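Local coordinates for protein Hsp70/Hsp90 co-chaperone CNS1 (Saccharomyces cerevisiae, PDB 6HFM) that assists the Hsp90 and Hsp70 chaperones as a co-chaperone and stimulates the ATPase activity of Hsp70, the present fragment being its C-terminal wheel domain, at residues K117-F121 with H122-K126; G65-S68 with E69-V73; V132-D136 with N137-I141; E75-D78 with L79-G83; S25-E28 with L29-E32. All blocks are in the same frame, centred on the assembly; numbering follows the deposited sequence.

Interaction 1. Residues K117-F121 with H122-K126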
loop_
_atom_site.group_PDB
_atom_site.type_symbol
_atom_site.label_atom_id
_atom_site.label_comp_id
_atom_site.label_asym_id
_atom_site.label_seq_id
_atom_site.Cartn_x
_atom_site.Cartn_y
_atom_site.Cartn_z
ATOM N N LYS A 117 2.249 -8.842 -9.250
ATOM C CA LYS A 117 0.933 -9.324 -8.807
ATOM C C LYS A 117 0.978 -10.623 -7.992
ATOM O O LYS A 117 0.113 -10.857 -7.145
ATOM C CB LYS A 117 -0.025 -9.458 -9.994
ATOM C CG LYS A 117 -0.439 -8.110 -10.558
ATOM C CD LYS A 117 -1.434 -8.248 -11.691
ATOM C CE LYS A 117 -1.933 -6.885 -12.148
ATOM N NZ LYS A 117 -2.629 -6.973 -13.462
ATOM N N LYS A 118 1.998 -11.446 -8.229
ATOM C CA LYS A 118 2.157 -12.704 -7.497
ATOM C C LYS A 118 2.882 -12.569 -6.150
ATOM O O LYS A 118 2.921 -13.531 -5.383
ATOM C CB LYS A 118 2.872 -13.730 -8.380
ATOM C CG LYS A 118 2.110 -14.062 -9.654
ATOM C CD LYS A 118 2.784 -15.189 -10.415
ATOM C CE LYS A 118 2.085 -15.478 -11.733
ATOM N NZ LYS A 118 2.644 -16.700 -12.378
ATOM N N LEU A 119 3.444 -11.394 -5.857
ATOM C CA LEU A 119 4.212 -11.193 -4.626
ATOM C C LEU A 119 3.293 -10.934 -3.436
ATOM O O LEU A 119 2.238 -10.314 -3.586
ATOM C CB LEU A 119 5.185 -10.019 -4.780
ATOM C CG LEU A 119 6.271 -10.134 -5.856
ATOM C CD1 LEU A 119 7.007 -8.810 -5.989
ATOM C CD2 LEU A 119 7.250 -11.256 -5.549
ATOM N N THR A 120 3.704 -11.409 -2.260
ATOM C CA THR A 120 3.052 -11.052 -1.002
ATOM C C THR A 120 3.555 -9.692 -0.519
ATOM O O THR A 120 4.669 -9.268 -0.844
ATOM C CB THR A 120 3.325 -12.075 0.108
ATOM O OG1 THR A 120 4.729 -12.111 0.391
ATOM C CG2 THR A 120 2.825 -13.470 -0.290
ATOM N N PHE A 121 2.734 -9.008 0.272
ATOM C CA PHE A 121 3.173 -7.747 0.863
ATOM C C PHE A 121 4.351 -7.955 1.819
ATOM O O PHE A 121 5.247 -7.112 1.870
ATOM C CB PHE A 121 2.002 -6.995 1.493
ATOM C CG PHE A 121 1.055 -6.438 0.466
ATOM C CD1 PHE A 121 1.436 -5.349 -0.326
ATOM C CD2 PHE A 121 -0.193 -7.014 0.250
ATOM C CE1 PHE A 121 0.584 -4.844 -1.299
ATOM C CE2 PHE A 121 -1.051 -6.502 -0.721
ATOM C CZ PHE A 121 -0.657 -5.424 -1.500
ATOM N N HIS A 122 4.379 -9.088 2.524
ATOM C CA HIS A 122 5.545 -9.456 3.344
ATOM C C HIS A 122 6.832 -9.389 2.523
ATOM O O HIS A 122 7.813 -8.781 2.950
ATOM C CB HIS A 122 5.393 -10.874 3.938
ATOM C CG HIS A 122 6.625 -11.378 4.633
ATOM N ND1 HIS A 122 7.573 -12.150 3.996
ATOM C CD2 HIS A 122 7.068 -11.208 5.900
ATOM C CE1 HIS A 122 8.545 -12.440 4.844
ATOM N NE2 HIS A 122 8.264 -11.880 6.006
ATOM N N ASP A 123 6.827 -10.032 1.357
ATOM C CA ASP A 123 8.030 -10.086 0.520
ATOM C C ASP A 123 8.421 -8.723 -0.054
ATOM O O ASP A 123 9.606 -8.402 -0.108
ATOM C CB ASP A 123 7.882 -11.144 -0.582
ATOM C CG ASP A 123 7.957 -12.581 -0.040
ATOM O OD1 ASP A 123 8.212 -12.782 1.171
ATOM O OD2 ASP A 123 7.781 -13.521 -0.837
ATOM N N ILE A 124 7.433 -7.915 -0.447
ATOM C CA ILE A 124 7.704 -6.555 -0.945
ATOM C C ILE A 124 8.339 -5.668 0.129
ATOM O O ILE A 124 9.319 -4.976 -0.135
ATOM C CB ILE A 124 6.423 -5.896 -1.512
ATOM C CG1 ILE A 124 5.998 -6.619 -2.794
ATOM C CG2 ILE A 124 6.630 -4.402 -1.791
ATOM C CD1 ILE A 124 4.585 -6.314 -3.239
ATOM N N LEU A 125 7.788 -5.701 1.339
ATOM C CA LEU A 125 8.290 -4.857 2.433
ATOM C C LEU A 125 9.633 -5.336 3.005
ATOM O O LEU A 125 10.355 -4.531 3.594
ATOM C CB LEU A 125 7.252 -4.749 3.563
ATOM C CG LEU A 125 5.866 -4.161 3.240
ATOM C CD1 LEU A 125 4.971 -4.184 4.471
ATOM C CD2 LEU A 125 5.952 -2.755 2.681
ATOM N N LYS A 126 9.967 -6.621 2.828
ATOM C CA LYS A 126 11.207 -7.191 3.392
ATOM C C LYS A 126 12.480 -6.862 2.599
ATOM O O LYS A 126 13.573 -6.818 3.181
ATOM C CB LYS A 126 11.081 -8.716 3.567
ATOM C CG LYS A 126 12.258 -9.351 4.308
ATOM C CD LYS A 126 11.962 -10.770 4.768
ATOM C CE LYS A 126 13.156 -11.376 5.495
ATOM N NZ LYS A 126 13.431 -10.715 6.804
HETATM O O HOH W 1 5.584 -14.160 2.093
HETATM O O HOH W 2 6.011 -13.345 -2.618
#

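Interaction 2. Residues G65-S68 with E69-V73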
loop_
_atom_site.group_PDB
_atom_site.type_symbol
_atom_site.label_atom_id
_atom_site.label_comp_id
_atom_site.label_asym_id
_atom_site.label_seq_id
_atom_site.Cartn_x
_atom_site.Cartn_y
_atom_site.Cartn_z
ATOM N N GLY A 65 -9.423 -1.796 6.263
ATOM C CA GLY A 65 -8.928 -1.702 7.632
ATOM C C GLY A 65 -7.876 -2.721 8.022
ATOM O O GLY A 65 -6.987 -2.403 8.820
ATOM N N GLU A 66 -7.984 -3.934 7.474
ATOM C CA GLU A 66 -7.079 -5.049 7.792
ATOM C C GLU A 66 -6.682 -5.831 6.541
ATOM O O GLU A 66 -7.537 -6.389 5.845
ATOM C CB GLU A 66 -7.745 -6.005 8.782
ATOM C CG GLU A 66 -7.995 -5.399 10.150
ATOM C CD GLU A 66 -8.537 -6.397 11.157
ATOM O OE1 GLU A 66 -8.989 -7.494 10.757
ATOM O OE2 GLU A 66 -8.493 -6.082 12.364
ATOM N N VAL A 67 -5.379 -5.854 6.263
ATOM C CA VAL A 67 -4.788 -6.668 5.206
ATOM C C VAL A 67 -3.637 -7.453 5.821
ATOM O O VAL A 67 -2.727 -6.861 6.395
ATOM C CB VAL A 67 -4.238 -5.788 4.058
ATOM C CG1 VAL A 67 -3.556 -6.636 2.988
ATOM C CG2 VAL A 67 -5.359 -4.956 3.440
ATOM N N SER A 68 -3.673 -8.779 5.695
ATOM C CA SER A 68 -2.564 -9.617 6.154
ATOM C C SER A 68 -1.357 -9.475 5.238
ATOM O O SER A 68 -1.505 -9.406 4.019
ATOM C CB SER A 68 -2.966 -11.094 6.184
ATOM O OG SER A 68 -1.821 -11.913 6.365
ATOM N N GLU A 69 -0.162 -9.495 5.833
ATOM C CA GLU A 69 1.098 -9.510 5.075
ATOM C C GLU A 69 1.237 -10.692 4.098
ATOM O O GLU A 69 1.995 -10.608 3.141
ATOM C CB GLU A 69 2.296 -9.520 6.031
ATOM C CG GLU A 69 2.457 -10.817 6.809
ATOM C CD GLU A 69 3.585 -10.784 7.812
ATOM O OE1 GLU A 69 4.524 -9.973 7.658
ATOM O OE2 GLU A 69 3.524 -11.576 8.779
ATOM N N LEU A 70 0.541 -11.799 4.364
ATOM C CA LEU A 70 0.562 -12.958 3.461
ATOM C C LEU A 70 -0.368 -12.827 2.249
ATOM O O LEU A 70 -0.351 -13.689 1.363
ATOM C CB LEU A 70 0.236 -14.241 4.234
ATOM C CG LEU A 70 1.180 -14.600 5.386
ATOM C CD1 LEU A 70 0.738 -15.923 5.987
ATOM C CD2 LEU A 70 2.632 -14.687 4.940
ATOM N N THR A 71 -1.181 -11.771 2.211
ATOM C CA THR A 71 -2.005 -11.450 1.042
ATOM C C THR A 71 -1.107 -11.083 -0.147
ATOM O O THR A 71 -0.129 -10.343 0.020
ATOM C CB THR A 71 -2.937 -10.256 1.339
ATOM O OG1 THR A 71 -3.653 -10.482 2.557
ATOM C CG2 THR A 71 -3.947 -10.044 0.218
ATOM N N THR A 72 -1.430 -11.595 -1.335
ATOM C CA THR A 72 -0.720 -11.188 -2.550
ATOM C C THR A 72 -1.322 -9.913 -3.128
ATOM O O THR A 72 -2.464 -9.558 -2.842
ATOM C CB THR A 72 -0.726 -12.263 -3.655
ATOM O OG1 THR A 72 -2.069 -12.510 -4.089
ATOM C CG2 THR A 72 -0.072 -13.554 -3.155
ATOM N N VAL A 73 -0.534 -9.246 -3.964
ATOM C CA VAL A 73 -0.998 -8.050 -4.666
ATOM C C VAL A 73 -2.258 -8.394 -5.480
ATOM O O VAL A 73 -3.264 -7.678 -5.402
ATOM C CB VAL A 73 0.123 -7.462 -5.553
ATOM C CG1 VAL A 73 -0.418 -6.382 -6.489
ATOM C CG2 VAL A 73 1.255 -6.917 -4.686
HETATM O O HOH W 3 -5.837 -9.949 4.129
#

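Interaction 3. Residues V132-D136 with N137-I141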
loop_
_atom_site.group_PDB
_atom_site.type_symbol
_atom_site.label_atom_id
_atom_site.label_comp_id
_atom_site.label_asym_id
_atom_site.label_seq_id
_atom_site.Cartn_x
_atom_site.Cartn_y
_atom_site.Cartn_z
ATOM N N VAL A 132 10.627 -0.439 -0.199
ATOM C CA VAL A 132 9.217 -0.050 -0.341
ATOM C C VAL A 132 8.615 0.083 1.066
ATOM O O VAL A 132 8.383 -0.940 1.724
ATOM C CB VAL A 132 8.433 -1.099 -1.161
ATOM C CG1 VAL A 132 6.950 -0.755 -1.243
ATOM C CG2 VAL A 132 9.023 -1.219 -2.565
ATOM N N PRO A 133 8.352 1.328 1.534
ATOM C CA PRO A 133 7.873 1.498 2.914
ATOM C C PRO A 133 6.368 1.394 3.147
ATOM O O PRO A 133 5.561 1.544 2.221
ATOM C CB PRO A 133 8.327 2.930 3.278
ATOM C CG PRO A 133 9.164 3.405 2.151
ATOM C CD PRO A 133 8.745 2.627 0.954
ATOM N N LEU A 134 6.012 1.166 4.411
ATOM C CA LEU A 134 4.717 1.571 4.933
ATOM C C LEU A 134 4.714 3.094 5.090
ATOM O O LEU A 134 5.763 3.717 5.312
ATOM C CB LEU A 134 4.430 0.914 6.288
ATOM C CG LEU A 134 4.277 -0.609 6.343
ATOM C CD1 LEU A 134 4.064 -1.047 7.784
ATOM C CD2 LEU A 134 3.133 -1.078 5.466
ATOM N N PHE A 135 3.524 3.680 4.955
ATOM C CA PHE A 135 3.299 5.095 5.216
ATOM C C PHE A 135 2.303 5.188 6.366
ATOM O O PHE A 135 1.184 4.693 6.254
ATOM C CB PHE A 135 2.819 5.810 3.945
ATOM C CG PHE A 135 3.917 6.016 2.936
ATOM C CD1 PHE A 135 4.659 7.192 2.925
ATOM C CD2 PHE A 135 4.254 5.011 2.038
ATOM C CE1 PHE A 135 5.699 7.369 2.020
ATOM C CE2 PHE A 135 5.294 5.182 1.139
ATOM C CZ PHE A 135 6.019 6.362 1.131
ATOM N N ASP A 136 2.737 5.770 7.490
ATOM C CA ASP A 136 1.911 5.874 8.700
ATOM C C ASP A 136 1.411 4.493 9.158
ATOM O O ASP A 136 0.253 4.328 9.541
ATOM C CB ASP A 136 0.756 6.852 8.446
ATOM C CG ASP A 136 1.246 8.181 7.912
ATOM O OD1 ASP A 136 1.968 8.881 8.657
ATOM O OD2 ASP A 136 0.920 8.522 6.751
ATOM N N ASN A 137 2.316 3.512 9.101
ATOM C CA ASN A 137 2.044 2.119 9.488
ATOM C C ASN A 137 0.890 1.480 8.716
ATOM O O ASN A 137 0.156 0.645 9.244
ATOM C CB ASN A 137 1.856 1.991 11.020
ATOM C CG ASN A 137 3.171 1.836 11.771
ATOM O OD1 ASN A 137 4.174 1.347 11.236
ATOM N ND2 ASN A 137 3.163 2.238 13.031
ATOM N N ALA A 138 0.765 1.858 7.445
ATOM C CA ALA A 138 -0.254 1.317 6.548
ATOM C C ALA A 138 0.289 1.179 5.129
ATOM O O ALA A 138 1.197 1.910 4.715
ATOM C CB ALA A 138 -1.493 2.200 6.555
ATOM N N LEU A 139 -0.258 0.224 4.381
ATOM C CA LEU A 139 0.043 0.104 2.958
ATOM C C LEU A 139 -0.534 1.301 2.209
ATOM O O LEU A 139 -1.570 1.841 2.593
ATOM C CB LEU A 139 -0.554 -1.182 2.371
ATOM C CG LEU A 139 0.016 -2.502 2.878
ATOM C CD1 LEU A 139 -0.875 -3.658 2.446
ATOM C CD2 LEU A 139 1.455 -2.684 2.403
ATOM N N LYS A 140 0.164 1.717 1.161
ATOM C CA LYS A 140 -0.360 2.680 0.192
ATOM C C LYS A 140 -0.029 2.144 -1.199
ATOM O O LYS A 140 1.140 1.949 -1.527
ATOM C CB LYS A 140 0.251 4.068 0.409
ATOM C CG LYS A 140 -0.231 5.133 -0.574
ATOM C CD LYS A 140 0.126 6.551 -0.132
ATOM C CE LYS A 140 1.627 6.803 -0.005
ATOM N NZ LYS A 140 2.437 6.670 -1.254
ATOM N N ILE A 141 -1.063 1.871 -1.991
ATOM C CA ILE A 141 -0.890 1.351 -3.353
ATOM C C ILE A 141 -1.672 2.230 -4.325
ATOM O O ILE A 141 -2.663 2.871 -3.943
ATOM C CB ILE A 141 -1.275 -0.156 -3.481
ATOM C CG1 ILE A 141 -2.783 -0.394 -3.398
ATOM C CG2 ILE A 141 -0.552 -0.979 -2.421
ATOM C CD1 ILE A 141 -3.198 -1.793 -3.812
HETATM O O HOH W 4 2.995 0.971 1.220
HETATM O O HOH W 5 -0.600 4.650 4.087
#

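Interaction 4. Residues E75-D78 with L79-G83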
loop_
_atom_site.group_PDB
_atom_site.type_symbol
_atom_site.label_atom_id
_atom_site.label_comp_id
_atom_site.label_asym_id
_atom_site.label_seq_id
_atom_site.Cartn_x
_atom_site.Cartn_y
_atom_site.Cartn_z
ATOM N N GLU A 75 -4.453 -10.795 -4.948
ATOM C CA GLU A 75 -5.582 -11.035 -4.041
ATOM C C GLU A 75 -6.235 -9.727 -3.575
ATOM O O GLU A 75 -7.459 -9.640 -3.509
ATOM C CB GLU A 75 -5.157 -11.904 -2.845
ATOM C CG GLU A 75 -5.067 -13.392 -3.176
ATOM C CD GLU A 75 -4.366 -14.230 -2.104
ATOM O OE1 GLU A 75 -3.712 -13.688 -1.236
ATOM O OE2 GLU A 75 -4.479 -15.474 -2.204
ATOM N N LEU A 76 -5.427 -8.702 -3.290
ATOM C CA LEU A 76 -5.976 -7.405 -2.884
ATOM C C LEU A 76 -6.667 -6.700 -4.058
ATOM O O LEU A 76 -7.734 -6.112 -3.878
ATOM C CB LEU A 76 -4.903 -6.499 -2.259
ATOM C CG LEU A 76 -5.395 -5.173 -1.655
ATOM C CD1 LEU A 76 -6.457 -5.385 -0.580
ATOM C CD2 LEU A 76 -4.227 -4.386 -1.083
ATOM N N VAL A 77 -6.066 -6.769 -5.250
ATOM C CA VAL A 77 -6.695 -6.214 -6.465
ATOM C C VAL A 77 -8.043 -6.892 -6.738
ATOM O O VAL A 77 -9.043 -6.216 -6.990
ATOM C CB VAL A 77 -5.776 -6.338 -7.702
ATOM C CG1 VAL A 77 -6.520 -6.011 -8.998
ATOM C CG2 VAL A 77 -4.574 -5.417 -7.562
ATOM N N ASP A 78 -8.060 -8.223 -6.673
ATOM C CA ASP A 78 -9.301 -8.991 -6.851
ATOM C C ASP A 78 -10.383 -8.549 -5.864
ATOM O O ASP A 78 -11.533 -8.398 -6.250
ATOM C CB ASP A 78 -9.053 -10.509 -6.722
ATOM C CG ASP A 78 -8.274 -11.098 -7.906
ATOM O OD1 ASP A 78 -8.220 -10.471 -8.988
ATOM O OD2 ASP A 78 -7.709 -12.207 -7.758
ATOM N N LEU A 79 -10.006 -8.315 -4.607
ATOM C CA LEU A 79 -10.950 -7.867 -3.576
ATOM C C LEU A 79 -11.575 -6.507 -3.884
ATOM O O LEU A 79 -12.792 -6.373 -3.887
ATOM C CB LEU A 79 -10.270 -7.813 -2.200
ATOM C CG LEU A 79 -11.132 -7.406 -0.993
ATOM C CD1 LEU A 79 -12.191 -8.458 -0.691
ATOM C CD2 LEU A 79 -10.262 -7.162 0.231
ATOM N N VAL A 80 -10.738 -5.500 -4.127
ATOM C CA VAL A 80 -11.230 -4.126 -4.315
ATOM C C VAL A 80 -11.976 -3.908 -5.638
ATOM O O VAL A 80 -12.819 -3.016 -5.721
ATOM C CB VAL A 80 -10.119 -3.050 -4.130
ATOM C CG1 VAL A 80 -9.503 -3.156 -2.740
ATOM C CG2 VAL A 80 -9.042 -3.117 -5.216
ATOM N N LEU A 81 -11.683 -4.725 -6.654
ATOM C CA LEU A 81 -12.370 -4.635 -7.951
ATOM C C LEU A 81 -13.535 -5.627 -8.152
ATOM O O LEU A 81 -14.168 -5.588 -9.207
ATOM C CB LEU A 81 -11.357 -4.798 -9.096
ATOM C CG LEU A 81 -10.176 -3.823 -9.143
ATOM C CD1 LEU A 81 -9.325 -4.093 -10.374
ATOM C CD2 LEU A 81 -10.621 -2.367 -9.122
ATOM N N GLU A 82 -13.834 -6.488 -7.169
ATOM C CA GLU A 82 -14.854 -7.548 -7.356
ATOM C C GLU A 82 -16.288 -7.028 -7.368
ATOM O O GLU A 82 -17.100 -7.473 -8.183
ATOM C CB GLU A 82 -14.726 -8.681 -6.316
ATOM C CG GLU A 82 -15.320 -8.413 -4.933
ATOM C CD GLU A 82 -14.980 -9.492 -3.914
ATOM O OE1 GLU A 82 -14.602 -10.617 -4.312
ATOM O OE2 GLU A 82 -15.102 -9.217 -2.702
ATOM N N GLY A 83 -16.598 -6.102 -6.461
ATOM C CA GLY A 83 -17.949 -5.556 -6.347
ATOM C C GLY A 83 -18.314 -4.689 -7.540
ATOM O O GLY A 83 -17.446 -4.376 -8.361
#

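Interaction 5. Residues S25-E28 with L29-E32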
loop_
_atom_site.group_PDB
_atom_site.type_symbol
_atom_site.label_atom_id
_atom_site.label_comp_id
_atom_site.label_asym_id
_atom_site.label_seq_id
_atom_site.Cartn_x
_atom_site.Cartn_y
_atom_site.Cartn_z
ATOM N N SER A 25 0.202 14.863 7.155
ATOM C CA SER A 25 -1.257 14.948 7.090
ATOM C C SER A 25 -1.895 13.626 6.644
ATOM O O SER A 25 -2.544 13.570 5.597
ATOM C CB SER A 25 -1.649 16.095 6.161
ATOM O OG SER A 25 -1.126 17.317 6.658
ATOM N N PRO A 26 -1.727 12.563 7.455
ATOM C CA PRO A 26 -2.384 11.293 7.137
ATOM C C PRO A 26 -3.904 11.442 7.183
ATOM O O PRO A 26 -4.425 12.254 7.958
ATOM C CB PRO A 26 -1.879 10.353 8.237
ATOM C CG PRO A 26 -1.555 11.244 9.381
ATOM C CD PRO A 26 -1.009 12.487 8.743
ATOM N N VAL A 27 -4.603 10.679 6.345
ATOM C CA VAL A 27 -6.071 10.718 6.328
ATOM C C VAL A 27 -6.655 10.292 7.677
ATOM O O VAL A 27 -6.069 9.468 8.391
ATOM C CB VAL A 27 -6.702 9.879 5.180
ATOM C CG1 VAL A 27 -6.320 10.453 3.824
ATOM C CG2 VAL A 27 -6.335 8.401 5.269
ATOM N N GLU A 28 -7.819 10.853 8.011
ATOM C CA GLU A 28 -8.468 10.611 9.306
ATOM C C GLU A 28 -8.829 9.137 9.538
ATOM O O GLU A 28 -8.878 8.682 10.675
ATOM C CB GLU A 28 -9.707 11.509 9.459
ATOM C CG GLU A 28 -9.365 12.990 9.614
ATOM C CD GLU A 28 -10.539 13.932 9.388
ATOM O OE1 GLU A 28 -11.703 13.476 9.389
ATOM O OE2 GLU A 28 -10.291 15.145 9.209
ATOM N N LEU A 29 -9.038 8.386 8.456
ATOM C CA LEU A 29 -9.312 6.946 8.559
ATOM C C LEU A 29 -8.201 6.136 9.237
ATOM O O LEU A 29 -8.472 5.053 9.754
ATOM C CB LEU A 29 -9.594 6.351 7.177
ATOM C CG LEU A 29 -10.880 6.819 6.487
ATOM C CD1 LEU A 29 -10.848 6.425 5.024
ATOM C CD2 LEU A 29 -12.110 6.238 7.167
ATOM N N LEU A 30 -6.967 6.655 9.225
ATOM C CA LEU A 30 -5.831 6.030 9.924
ATOM C C LEU A 30 -5.591 6.511 11.374
ATOM O O LEU A 30 -4.571 6.150 11.967
ATOM C CB LEU A 30 -4.542 6.279 9.122
ATOM C CG LEU A 30 -4.463 5.784 7.682
ATOM C CD1 LEU A 30 -3.194 6.299 7.025
ATOM C CD2 LEU A 30 -4.504 4.265 7.625
ATOM N N ASN A 31 -6.499 7.304 11.955
ATOM C CA ASN A 31 -6.216 7.962 13.249
ATOM C C ASN A 31 -5.962 6.996 14.423
ATOM O O ASN A 31 -5.202 7.328 15.340
ATOM C CB ASN A 31 -7.320 8.966 13.626
ATOM C CG ASN A 31 -8.567 8.295 14.175
ATOM O OD1 ASN A 31 -8.746 8.195 15.391
ATOM N ND2 ASN A 31 -9.421 7.812 13.287
ATOM N N GLU A 32 -6.592 5.818 14.387
ATOM C CA GLU A 32 -6.460 4.827 15.467
ATOM C C GLU A 32 -5.129 4.060 15.432
ATOM O O GLU A 32 -4.725 3.485 16.445
ATOM C CB GLU A 32 -7.642 3.847 15.457
ATOM C CG GLU A 32 -9.000 4.520 15.642
ATOM C CD GLU A 32 -10.171 3.568 15.469
ATOM O OE1 GLU A 32 -10.217 2.847 14.447
ATOM O OE2 GLU A 32 -11.058 3.551 16.351
#

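Interaction 1. Residues K117-F121 with H122-K126
The F121 ring meets the I124 side chain obliquely, with CD1 of F121 4.4 Å from CD1 of I124. The H122 ring is held at its edge. Its ND1 gives a bond of 3.0 Å to OD1 of D123, which lies close to the ring plane and is met on its anti side. The hydroxyl of T120 caps the first turn of the helix. With chi1 at 63°, OG1 reaches forward to the start of helix 121-126 and accepts from D123 N at 3.1 Å. T120 O takes I124 N, and F121 O takes L125 N at 3.0 Å. CD1 of L119 rests on CG1 of I124 at 4.0 Å, the two chains crossing at about a right angle. One water joins T120 N to OD2 of D123; another bonds T120 OG1 and weakly OD1. With an alanine at D123, ND1 of H122 would probably lose this acceptor and both waters one of their partners. L125, in the next turn, belongs with N17 to the magnesium site. T120 is the N-cap of helix 121-126; its hydroxyl caps D123 N, and the D123 carboxylate reaches T120 N only through a water.

Interaction 2. Residues G65-S68 with E69-V73
Two chi1 settings bring the hydroxyls of S68 and T71 to the turn. In S68 the hydroxyl stands opposite the backbone N (chi1 168°), beside its own carbonyl carbon, which swings OG forward to L70 N. In T71 the hydroxyl lies beside the backbone N (chi1 -51°) and faces back to S68. OG of S68 accepts from L70 N at 3.1 Å, an ST turn. S68 O is gripped twice by T71: OG1 donates to it at 2.8 Å and N at 3.0 Å. Both donors come from the same face of the S68 carbonyl plane, and N sits well above it, 56° out. The bond from T71 N closes the type I beta turn from S68 to T71. A water adds a third link, accepting from S68 N and donating to T71 OG1 at 2.7 Å. CG1 of V67 lies 3.9 Å from T71 OG1, the two side chains crossing at about a right angle. OG of S68 also bonds OE1 of Q46. An alanine at S68 would probably leave L70 N without its side-chain acceptor and Q46 without this partner, so the turn would be less firmly set. The E69 carboxylate forms a salt bridge with R16 and accepts from L47 N. Strand 60-68 ends here, and T72 then caps helix 73-82. The T71 hydroxyl both gives and takes a bond. The S68 hydroxyl accepts from L70 N and gives its proton to OE1 of Q46, while the S68 carbonyl accepts twice, so the turn is held by side chains as well as by the backbone.

Interaction 3. Residues V132-D136 with N137-I141
F135 and A138 face each other as a single, loose antiparallel hydrogen-bonded pair, joined by D136 and N137, both in the left-handed helical region. The F135 N to A138 O bond is 2.9 Å and lies in the carbonyl plane. The return bond from A138 N to F135 O is weak and bent. K140 lies over one face of the F135 ring. Its chain starts straight, then bends at chi3 (61°) and chi4 (62°), which lays its end across the ring. CE sits 3.7 Å above the plane, offset toward the rim, and makes a CH-pi contact. NZ stands 4.2 Å from the F135 ring centroid, 17° off the normal, a cation-pi contact. The same NZ bonds the Y142 hydroxyl and forms a salt bridge with E106, so it is shared between the ring, the hydroxyl and the carboxylate. L134 packs from the other strand. Its CD2 touches CD2 of L139 at 3.8 Å, and its CD1 lies 4.1 Å from CA of N137. A water accepts from K140 N at 2.9 Å and lies 2.8 Å from P133 O. D136 turns its carboxylate to T23. L134 also touches L125 of helix 121-126, and L139 touches F121. The arrangement is a tight turn with two left-handed residues, D136 and N137, between strand 134-135 and strand 139-145, the latter part of the mixed sheet of the wheel domain.

Interaction 4. Residues E75-D78 with L79-G83
V80 N bonds L76 O at 3.1 Å, and this bond is nearly straight, at 168°. Two others of equal length flank it: L79 N to E75 O and L81 N to V77 O, both more bent. Together they are the i to i+4 bonds of helix 73-82. V77 and L81 lie alongside each other and point the same way, with CG1 of V77 3.7 Å from CD1 of L81. CG1 of V77 is anti to the backbone N (chi1 169°), which sends it toward the later turn. CD1 of L76 spans two neighbours, 4.3 Å from CD2 of L79 and 4.3 Å from CG1 of V80. V80 rests its methyls on the backbone: its CG2 is 3.5 Å from L76 O. CG of L81 lies 3.4 Å from V77 O. The apolar face is packed against the mixed sheet. L76 meets I141, V77 meets V101 and V103, and V80 meets I53, Y55 and I143, while L81 meets F88. OD1 of D78 bonds NE2 of Q74, one turn back. At the start of the helix E75 N is capped by the T72 hydroxyl. At the far end the pattern loosens, since E82 N makes a weak bond to L79 O and E82 is poorly ordered. V80 O takes a bond from NH2 of R87, whose charge would probably suit the negative end of the helix dipole. The chemistry is that of an amphipathic helix: most backbone bonds described run within it, T72 and R87 serve its ends, L76, V77 and V80 meet the sheet, and E75, L79 and E82 are exposed.

Interaction 5. Residues S25-E28 with L29-E32
N31 grips E28 O with two hydrogen bonds. ND2 of N31 donates at 2.8 Å, nearly along the C=O axis (171°), and E28 O lies close to the plane of the amide. N31 N donates to it as well at 3.0 Å, but from well above the carbonyl plane. The chi1 of N31 is 78°, which places CG between its backbone N and carbonyl carbon and folds the amide back over the turn. Both bonds grip one carbonyl, and the ND2 bond holds the amide turned toward it. One residue earlier, L30 N donates to V27 O at 3.1 Å, again from above the carbonyl plane. These i to i+3 backbone bonds are those of a 3-10 turn, which runs from E28 to L30. The apolar contacts are light and gather on V27 and L30. CG2 of V27 is 4.0 Å from CG of L30, the two side chains meeting at a slant. The same methyl lies 4.3 Å from CB of L29. CB of P26 comes within 4.4 Å of CD1 of L30. The turn belongs to the surface loop between strands 20-21 and 36-37. V27 and L30 face strand 47-55 at L52, L30 also meets P50, and both L29 and L30 touch F63 of strand 60-68. P26 touches D136, and L30 touches A138, beside the start of strand 139-145.

Interactions 1, 2, 3 and 4 join in one body within the wheel domain. Interactions 1 and 2 touch through the backbone: H122 N is 2.9 Å from E69 O and L119 O is 3.0 Å from V73 N, both probable hydrogen bonds. F121 CZ of interaction 1 packs on L76 CD2 of interaction 4 at 3.7 Å. L125 CD1 meets L134 CD2 of interaction 3, also at 3.7 Å. Interaction 5 is distant from interaction 1, about 24 Å between centres, but touches interaction 3, whose A138 CB lies 3.8 Å from L30 CD2. L125 belongs to the magnesium site; its side chain is about 6 Å from the ion, that of L134 about 9 Å.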